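Superoxide dismutase [Cu-Zn] (Bacteroidetes bacterium GWA2_30_7, PDB 7B4O) probably catalyses the dismutation of superoxide to oxygen and hydrogen peroxide as a copper-zinc enzyme, here with zinc in place of the copper. Local coordinates at residues H51-G56 / S122-K127. Residues are numbered along the deposited sequence; the frame is centred on the assembly and turned at random.
With ZN (zinc ion), chain E.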
loop_
_atom_site.group_PDB
_atom_site.type_symbol
_atom_site.label_atom_id
_atom_site.label_comp_id
_atom_site.label_asym_id
_atom_site.label_seq_id
_atom_site.Cartn_x
_atom_site.Cartn_y
_atom_site.Cartn_z
ATOM N N HIS A 51 9.910 -0.951 10.985
ATOM C CA HIS A 51 10.825 -0.923 9.820
ATOM C C HIS A 51 10.095 -0.718 8.506
ATOM O O HIS A 51 8.957 -1.193 8.345
ATOM C CB HIS A 51 11.585 -2.238 9.693
ATOM C CG HIS A 51 12.349 -2.635 10.899
ATOM N ND1 HIS A 51 12.456 -3.960 11.255
ATOM C CD2 HIS A 51 13.019 -1.913 11.823
ATOM C CE1 HIS A 51 13.203 -4.050 12.341
ATOM N NE2 HIS A 51 13.544 -2.795 12.721
ATOM N N ILE A 52 10.799 -0.096 7.563
ATOM C CA ILE A 52 10.398 -0.127 6.140
ATOM C C ILE A 52 11.087 -1.330 5.522
ATOM O O ILE A 52 12.360 -1.417 5.598
ATOM C CB ILE A 52 10.749 1.169 5.395
ATOM C CG1 ILE A 52 10.236 2.404 6.136
ATOM C CG2 ILE A 52 10.238 1.100 3.973
ATOM C CD1 ILE A 52 10.572 3.706 5.462
ATOM N N HIS A 53 10.315 -2.250 4.963
ATOM C CA HIS A 53 10.843 -3.433 4.259
ATOM C C HIS A 53 10.773 -3.193 2.749
ATOM O O HIS A 53 10.089 -2.256 2.305
ATOM C CB HIS A 53 10.142 -4.702 4.739
ATOM C CG HIS A 53 10.614 -5.200 6.070
ATOM N ND1 HIS A 53 11.046 -6.489 6.247
ATOM C CD2 HIS A 53 10.715 -4.611 7.278
ATOM C CE1 HIS A 53 11.398 -6.677 7.510
ATOM N NE2 HIS A 53 11.165 -5.561 8.181
ATOM N N GLU A 54 11.500 -4.002 1.986
ATOM C CA GLU A 54 11.869 -3.664 0.591
ATOM C C GLU A 54 10.699 -3.914 -0.373
ATOM O O GLU A 54 10.683 -3.282 -1.424
ATOM C CB GLU A 54 13.121 -4.445 0.195
ATOM C CG GLU A 54 12.922 -5.946 0.211
ATOM C CD GLU A 54 14.185 -6.740 -0.052
ATOM O OE1 GLU A 54 15.016 -6.222 -0.814
ATOM O OE2 GLU A 54 14.308 -7.892 0.433
ATOM N N CYS A 55 9.789 -4.842 -0.081
ATOM C CA CYS A 55 8.655 -5.139 -0.989
ATOM C C CYS A 55 7.338 -4.651 -0.380
ATOM O O CYS A 55 7.057 -4.990 0.785
ATOM C CB CYS A 55 8.518 -6.618 -1.301
ATOM S SG CYS A 55 9.991 -7.270 -2.114
ATOM N N GLY A 56 6.556 -3.916 -1.153
ATOM C CA GLY A 56 5.190 -3.534 -0.768
ATOM C C GLY A 56 4.230 -4.674 -1.044
ATOM O O GLY A 56 3.274 -4.496 -1.825
ATOM N N SER A 122 6.980 -1.391 2.107
ATOM C CA SER A 122 6.100 -1.834 3.204
ATOM C C SER A 122 6.584 -1.289 4.543
ATOM O O SER A 122 7.776 -1.110 4.746
ATOM C CB SER A 122 6.005 -3.326 3.252
ATOM O OG SER A 122 7.297 -3.914 3.271
ATOM N N MET A 123 5.644 -1.109 5.459
ATOM C CA MET A 123 5.935 -1.012 6.900
ATOM C C MET A 123 5.713 -2.396 7.490
ATOM O O MET A 123 4.684 -3.037 7.173
ATOM C CB MET A 123 5.045 0.018 7.598
ATOM C CG MET A 123 5.387 1.471 7.275
ATOM S SD MET A 123 7.065 1.906 7.790
ATOM C CE MET A 123 7.057 1.381 9.500
ATOM N N ILE A 124 6.653 -2.841 8.306
ATOM C CA ILE A 124 6.533 -4.078 9.113
ATOM C C ILE A 124 6.699 -3.680 10.571
ATOM O O ILE A 124 7.647 -2.981 10.909
ATOM C CB ILE A 124 7.558 -5.142 8.687
ATOM C CG1 ILE A 124 7.282 -5.678 7.285
ATOM C CG2 ILE A 124 7.598 -6.269 9.706
ATOM C CD1 ILE A 124 5.993 -6.513 7.176
ATOM N N VAL A 125 5.766 -4.136 11.408
ATOM C CA VAL A 125 5.909 -4.047 12.879
ATOM C C VAL A 125 6.251 -5.448 13.366
ATOM O O VAL A 125 5.655 -6.418 12.894
ATOM C CB VAL A 125 4.657 -3.459 13.548
ATOM C CG1 VAL A 125 4.846 -3.339 15.050
ATOM C CG2 VAL A 125 4.288 -2.122 12.926
ATOM N N HIS A 126 7.219 -5.536 14.262
ATOM C CA HIS A 126 7.751 -6.821 14.764
ATOM C C HIS A 126 7.207 -7.151 16.152
ATOM O O HIS A 126 6.766 -6.265 16.887
ATOM C CB HIS A 126 9.277 -6.795 14.750
ATOM C CG HIS A 126 9.870 -6.863 13.383
ATOM N ND1 HIS A 126 10.087 -8.059 12.745
ATOM C CD2 HIS A 126 10.313 -5.890 12.537
ATOM C CE1 HIS A 126 10.629 -7.823 11.552
ATOM N NE2 HIS A 126 10.790 -6.501 11.401
ATOM N N LYS A 127 7.269 -8.432 16.486
ATOM C CA LYS A 127 6.811 -8.962 17.789
ATOM C C LYS A 127 7.715 -8.439 18.904
ATOM O O LYS A 127 7.200 -8.083 19.965
ATOM C CB LYS A 127 6.801 -10.489 17.754
ATOM C CG LYS A 127 6.338 -11.135 19.051
ATOM C CD LYS A 127 6.321 -12.636 19.022
ATOM C CE LYS A 127 6.110 -13.235 20.401
ATOM N NZ LYS A 127 5.142 -12.459 21.214
HETATM ZN ZN ZN E . 11.893 -5.604 10.070
#
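Ile-124 lies over one face of the His-53 ring, and following His-53 outward shows why a histidine suits the place. Its CB lies 3.3 Å from Ser-122 OG; with chi1 at -77°, CG stands anti to the carbonyl carbon, and the ring centroid is 3.7 Å from Ile-124 CG1, a CH-pi contact. CD2 passes Ile-124 CB, ND1 is hydrogen-bonded to Gly-67 O and NE2 binds zinc at 2.0 Å, so the ring is held at both nitrogens. There it comes tip to tip with His-126, whose NE2 takes the same ion; His-126 ND1 is hydrogen-bonded to Gly-141 O. Beta-branching suits Ile-124, since CG2 also covers a face of the His-126 ring. His-51 instead uses ND1, 2.1 Å from the zinc, leaving NE2 to Asp-130. His-69 completes this site, the copper position of the Cu,Zn superoxide dismutase Greek-key beta-barrel, built here on antiparallel strands 46-53 and 122-126. His-51 and Ile-124 exchange two nearly straight backbone bonds, and alternation sends Ile-52 and Met-123 to the other face, where the flexible, unbranched methionine sets SD 3.6 Å from Ile-52 CG1 and, bending at chi3, CE near His-51 O. Ser-122, starting strand 122-126, donates from OG to Cys-55 O at 2.7 Å, above the carbonyl plane; a small hydroxyl fits between that loop and His-53 CB. An alanine here would probably leave Cys-55 O without this donor and the loop less firmly tied.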